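Local coordinates for protein imidazolonepropionase (Unidentified, PDB 2Q09) that hydrolyses a carbon-nitrogen bond of imidazolone-5-propanoate to give N-formimidoyl-L-glutamate, the third step of histidine degradation, in a metal-dependent amidohydrolase barrel, at residues 111-120 against 150-161. Residues are numbered along the deposited sequence; the frame is centred on the assembly and turned at random.
Sequences TRAASEDQLF and DELKMLRVARRL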
loop_
_atom_site.group_PDB
_atom_site.type_symbol
_atom_site.label_atom_id
_atom_site.label_comp_id
_atom_site.label_asym_id
_atom_site.label_seq_id
_atom_site.Cartn_x
_atom_site.Cartn_y
_atom_site.Cartn_z
ATOM N N THR A 111 -4.396 20.733 -3.022
ATOM C CA THR A 111 -3.090 20.126 -3.260
ATOM C C THR A 111 -2.301 20.864 -4.348
ATOM O O THR A 111 -1.088 21.016 -4.237
ATOM C CB THR A 111 -3.230 18.626 -3.612
ATOM O OG1 THR A 111 -3.893 17.953 -2.533
ATOM C CG2 THR A 111 -1.862 17.978 -3.812
ATOM N N ARG A 112 -2.984 21.338 -5.386
ATOM C CA ARG A 112 -2.300 22.097 -6.439
ATOM C C ARG A 112 -1.746 23.380 -5.827
ATOM O O ARG A 112 -0.625 23.802 -6.115
ATOM C CB ARG A 112 -3.265 22.506 -7.543
ATOM C CG ARG A 112 -3.748 21.407 -8.451
ATOM C CD ARG A 112 -4.761 22.000 -9.417
ATOM N NE ARG A 112 -5.080 21.096 -10.513
ATOM C CZ ARG A 112 -5.885 21.415 -11.518
ATOM N NH1 ARG A 112 -6.450 22.619 -11.540
ATOM N NH2 ARG A 112 -6.094 20.560 -12.512
ATOM N N ALA A 113 -2.561 24.003 -4.983
ATOM C CA ALA A 113 -2.189 25.246 -4.332
ATOM C C ALA A 113 -1.096 25.084 -3.282
ATOM O O ALA A 113 -0.338 26.025 -3.021
ATOM C CB ALA A 113 -3.431 25.897 -3.705
ATOM N N ALA A 114 -1.013 23.903 -2.680
ATOM C CA ALA A 114 0.004 23.673 -1.666
ATOM C C ALA A 114 1.370 23.595 -2.330
ATOM O O ALA A 114 1.498 23.070 -3.434
ATOM C CB ALA A 114 -0.282 22.371 -0.908
ATOM N N SER A 115 2.391 24.102 -1.653
ATOM C CA SER A 115 3.743 24.047 -2.189
ATOM C C SER A 115 4.303 22.657 -1.916
ATOM O O SER A 115 3.805 21.942 -1.043
ATOM C CB SER A 115 4.643 25.077 -1.507
ATOM O OG SER A 115 4.944 24.690 -0.175
ATOM N N GLU A 116 5.344 22.286 -2.655
ATOM C CA GLU A 116 5.985 20.993 -2.467
ATOM C C GLU A 116 6.455 20.864 -1.016
ATOM O O GLU A 116 6.282 19.819 -0.390
ATOM C CB GLU A 116 7.180 20.840 -3.412
ATOM C CG GLU A 116 7.748 19.437 -3.423
ATOM C CD GLU A 116 8.925 19.284 -4.363
ATOM O OE1 GLU A 116 8.779 19.610 -5.562
ATOM O OE2 GLU A 116 9.997 18.839 -3.898
ATOM N N ASP A 117 7.041 21.935 -0.482
ATOM C CA ASP A 117 7.525 21.920 0.898
ATOM C C ASP A 117 6.375 21.755 1.890
ATOM O O ASP A 117 6.539 21.109 2.926
ATOM C CB ASP A 117 8.285 23.209 1.249
ATOM C CG ASP A 117 9.616 23.319 0.538
ATOM O OD1 ASP A 117 10.154 22.283 0.100
ATOM O OD2 ASP A 117 10.134 24.451 0.429
ATOM N N GLN A 118 5.223 22.348 1.584
ATOM C CA GLN A 118 4.057 22.251 2.463
ATOM C C GLN A 118 3.483 20.826 2.481
ATOM O O GLN A 118 3.083 20.329 3.530
ATOM C CB GLN A 118 2.957 23.227 2.028
ATOM C CG GLN A 118 3.251 24.694 2.337
ATOM C CD GLN A 118 2.165 25.638 1.841
ATOM O OE1 GLN A 118 1.801 25.617 0.668
ATOM N NE2 GLN A 118 1.652 26.479 2.734
ATOM N N LEU A 119 3.420 20.181 1.319
ATOM C CA LEU A 119 2.899 18.815 1.243
ATOM C C LEU A 119 3.787 17.862 2.035
ATOM O O LEU A 119 3.301 16.937 2.683
ATOM C CB LEU A 119 2.810 18.357 -0.211
ATOM C CG LEU A 119 1.735 19.039 -1.064
ATOM C CD1 LEU A 119 1.864 18.571 -2.504
ATOM C CD2 LEU A 119 0.351 18.725 -0.510
ATOM N N PHE A 120 5.092 18.103 1.983
ATOM C CA PHE A 120 6.070 17.293 2.699
ATOM C C PHE A 120 5.832 17.403 4.203
ATOM O O PHE A 120 5.779 16.396 4.912
ATOM C CB PHE A 120 7.484 17.773 2.363
ATOM C CG PHE A 120 8.566 17.090 3.147
ATOM C CD1 PHE A 120 8.964 15.793 2.835
ATOM C CD2 PHE A 120 9.175 17.737 4.219
ATOM C CE1 PHE A 120 9.959 15.153 3.576
ATOM C CE2 PHE A 120 10.169 17.109 4.964
ATOM C CZ PHE A 120 10.560 15.809 4.643
ATOM N N ASP A 150 1.979 19.340 -11.077
ATOM C CA ASP A 150 1.474 18.961 -9.762
ATOM C C ASP A 150 1.565 17.460 -9.492
ATOM O O ASP A 150 1.832 17.051 -8.365
ATOM C CB ASP A 150 0.053 19.484 -9.590
ATOM C CG ASP A 150 0.004 21.011 -9.560
ATOM O OD1 ASP A 150 0.577 21.605 -8.622
ATOM O OD2 ASP A 150 -0.588 21.619 -10.475
ATOM N N GLU A 151 1.363 16.632 -10.514
ATOM C CA GLU A 151 1.488 15.187 -10.327
ATOM C C GLU A 151 2.938 14.831 -9.950
ATOM O O GLU A 151 3.176 14.062 -9.023
ATOM C CB GLU A 151 1.075 14.433 -11.600
ATOM C CG GLU A 151 -0.431 14.418 -11.852
ATOM C CD GLU A 151 -1.211 13.733 -10.734
ATOM O OE1 GLU A 151 -0.837 12.603 -10.352
ATOM O OE2 GLU A 151 -2.199 14.317 -10.241
ATOM N N LEU A 152 3.906 15.392 -10.668
ATOM C CA LEU A 152 5.313 15.116 -10.368
ATOM C C LEU A 152 5.722 15.728 -9.032
ATOM O O LEU A 152 6.608 15.211 -8.349
ATOM C CB LEU A 152 6.219 15.647 -11.484
ATOM C CG LEU A 152 6.487 14.693 -12.655
ATOM C CD1 LEU A 152 5.187 14.244 -13.288
ATOM C CD2 LEU A 152 7.382 15.389 -13.675
ATOM N N LYS A 153 5.075 16.831 -8.659
ATOM C CA LYS A 153 5.361 17.486 -7.387
ATOM C C LYS A 153 5.073 16.485 -6.268
ATOM O O LYS A 153 5.824 16.368 -5.311
ATOM C CB LYS A 153 4.466 18.724 -7.231
ATOM C CG LYS A 153 4.499 19.363 -5.861
ATOM C CD LYS A 153 3.712 20.683 -5.832
ATOM C CE LYS A 153 2.231 20.478 -6.061
ATOM N NZ LYS A 153 1.480 21.767 -5.987
HETATM N N MSE A 154 3.965 15.770 -6.392
HETATM C CA MSE A 154 3.591 14.783 -5.391
HETATM C C MSE A 154 4.599 13.642 -5.350
HETATM O O MSE A 154 4.995 13.191 -4.274
HETATM C CB MSE A 154 2.187 14.256 -5.678
HETATM C CG MSE A 154 1.125 15.346 -5.495
HETATM SE SE MSE A 154 -0.641 14.742 -5.892
HETATM C CE MSE A 154 -0.459 14.428 -7.748
ATOM N N LEU A 155 5.021 13.185 -6.521
ATOM C CA LEU A 155 5.999 12.103 -6.580
ATOM C C LEU A 155 7.314 12.543 -5.951
ATOM O O LEU A 155 7.995 11.743 -5.310
ATOM C CB LEU A 155 6.226 11.660 -8.029
ATOM C CG LEU A 155 4.983 11.178 -8.785
ATOM C CD1 LEU A 155 5.384 10.766 -10.194
ATOM C CD2 LEU A 155 4.343 9.992 -8.050
ATOM N N ARG A 156 7.679 13.811 -6.134
ATOM C CA ARG A 156 8.914 14.306 -5.539
ATOM C C ARG A 156 8.793 14.334 -4.020
ATOM O O ARG A 156 9.747 14.031 -3.317
ATOM C CB ARG A 156 9.257 15.704 -6.070
ATOM C CG ARG A 156 9.836 15.683 -7.487
ATOM C CD ARG A 156 10.540 16.997 -7.825
ATOM N NE ARG A 156 9.604 18.107 -7.957
ATOM C CZ ARG A 156 8.911 18.375 -9.055
ATOM N NH1 ARG A 156 9.043 17.621 -10.135
ATOM N NH2 ARG A 156 8.079 19.402 -9.065
ATOM N N VAL A 157 7.627 14.721 -3.510
ATOM C CA VAL A 157 7.431 14.751 -2.065
ATOM C C VAL A 157 7.557 13.321 -1.530
ATOM O O VAL A 157 8.125 13.101 -0.460
ATOM C CB VAL A 157 6.036 15.303 -1.684
ATOM C CG1 VAL A 157 5.767 15.071 -0.190
ATOM C CG2 VAL A 157 5.962 16.796 -1.987
ATOM N N ALA A 158 7.022 12.361 -2.277
ATOM C CA ALA A 158 7.092 10.962 -1.865
ATOM C C ALA A 158 8.561 10.528 -1.744
ATOM O O ALA A 158 8.956 9.933 -0.742
ATOM C CB ALA A 158 6.347 10.082 -2.860
ATOM N N ARG A 159 9.365 10.832 -2.759
ATOM C CA ARG A 159 10.786 10.494 -2.718
ATOM C C ARG A 159 11.435 11.178 -1.518
ATOM O O ARG A 159 12.283 10.586 -0.856
ATOM C CB ARG A 159 11.509 10.961 -3.989
ATOM C CG ARG A 159 11.141 10.221 -5.266
ATOM C CD ARG A 159 11.489 8.726 -5.224
ATOM N NE ARG A 159 11.282 8.121 -6.540
ATOM C CZ ARG A 159 10.988 6.841 -6.754
ATOM N NH1 ARG A 159 10.860 5.996 -5.738
ATOM N NH2 ARG A 159 10.809 6.406 -7.997
ATOM N N ARG A 160 11.059 12.431 -1.258
ATOM C CA ARG A 160 11.616 13.179 -0.123
ATOM C C ARG A 160 11.328 12.484 1.201
ATOM O O ARG A 160 12.175 12.439 2.095
ATOM C CB ARG A 160 11.039 14.598 -0.061
ATOM C CG ARG A 160 11.926 15.650 -0.673
ATOM C CD ARG A 160 11.224 17.009 -0.738
ATOM N NE ARG A 160 11.333 17.792 0.487
ATOM C CZ ARG A 160 10.796 19.005 0.624
ATOM N NH1 ARG A 160 10.118 19.556 -0.380
ATOM N NH2 ARG A 160 10.945 19.674 1.758
ATOM N N LEU A 161 10.116 11.951 1.336
ATOM C CA LEU A 161 9.735 11.263 2.562
ATOM C C LEU A 161 10.600 10.027 2.763
ATOM O O LEU A 161 11.041 9.747 3.880
ATOM C CB LEU A 161 8.254 10.876 2.508
ATOM C CG LEU A 161 7.299 12.078 2.503
ATOM C CD1 LEU A 161 5.898 11.640 2.106
ATOM C CD2 LEU A 161 7.300 12.718 3.892
#
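E116 and F120 ride on a helix that starts after a short turn; the axes of 116-120 and 150-161 come within 9.4 Å at closest approach and cross at -48°. S115 N-caps 116-120, its OG accepting from Q118 N while Q118 OE1 accepts from S115 N, a capping box. The chain of K153 bends at chi3 and carries NZ to the C-terminal end of helix 104-113, where it donates to A114 O at 2.9 Å and to T111 O at 3.2 Å. D150 OD1 forms a salt bridge with K153 NZ (2.8 Å), and D150 OD2 is hydrogen-bonded to T147 OG1. E116 fits as a knob among K153, R156, V157 and R160. Its extended chain (chi1 -171°) carries the carboxylate out to the arginines, where OE1 takes a nearly straight bond from R156 NE (2.9 Å, 165°). R160 reaches D117 OD1 through NH1 at 2.8 Å while its guanidinium lies nearly flat, off-centre, over one face of the F120 ring; L161 CD2 meets F120 CE1 at 3.6 Å. L119 and F120 pack on V157. Helices 116-133 and 148-164, outside the TIM barrel, are thus joined by an apolar seam and a salt-bridge network. The partly negative helix-end carbonyls and D150 probably favour charged K153.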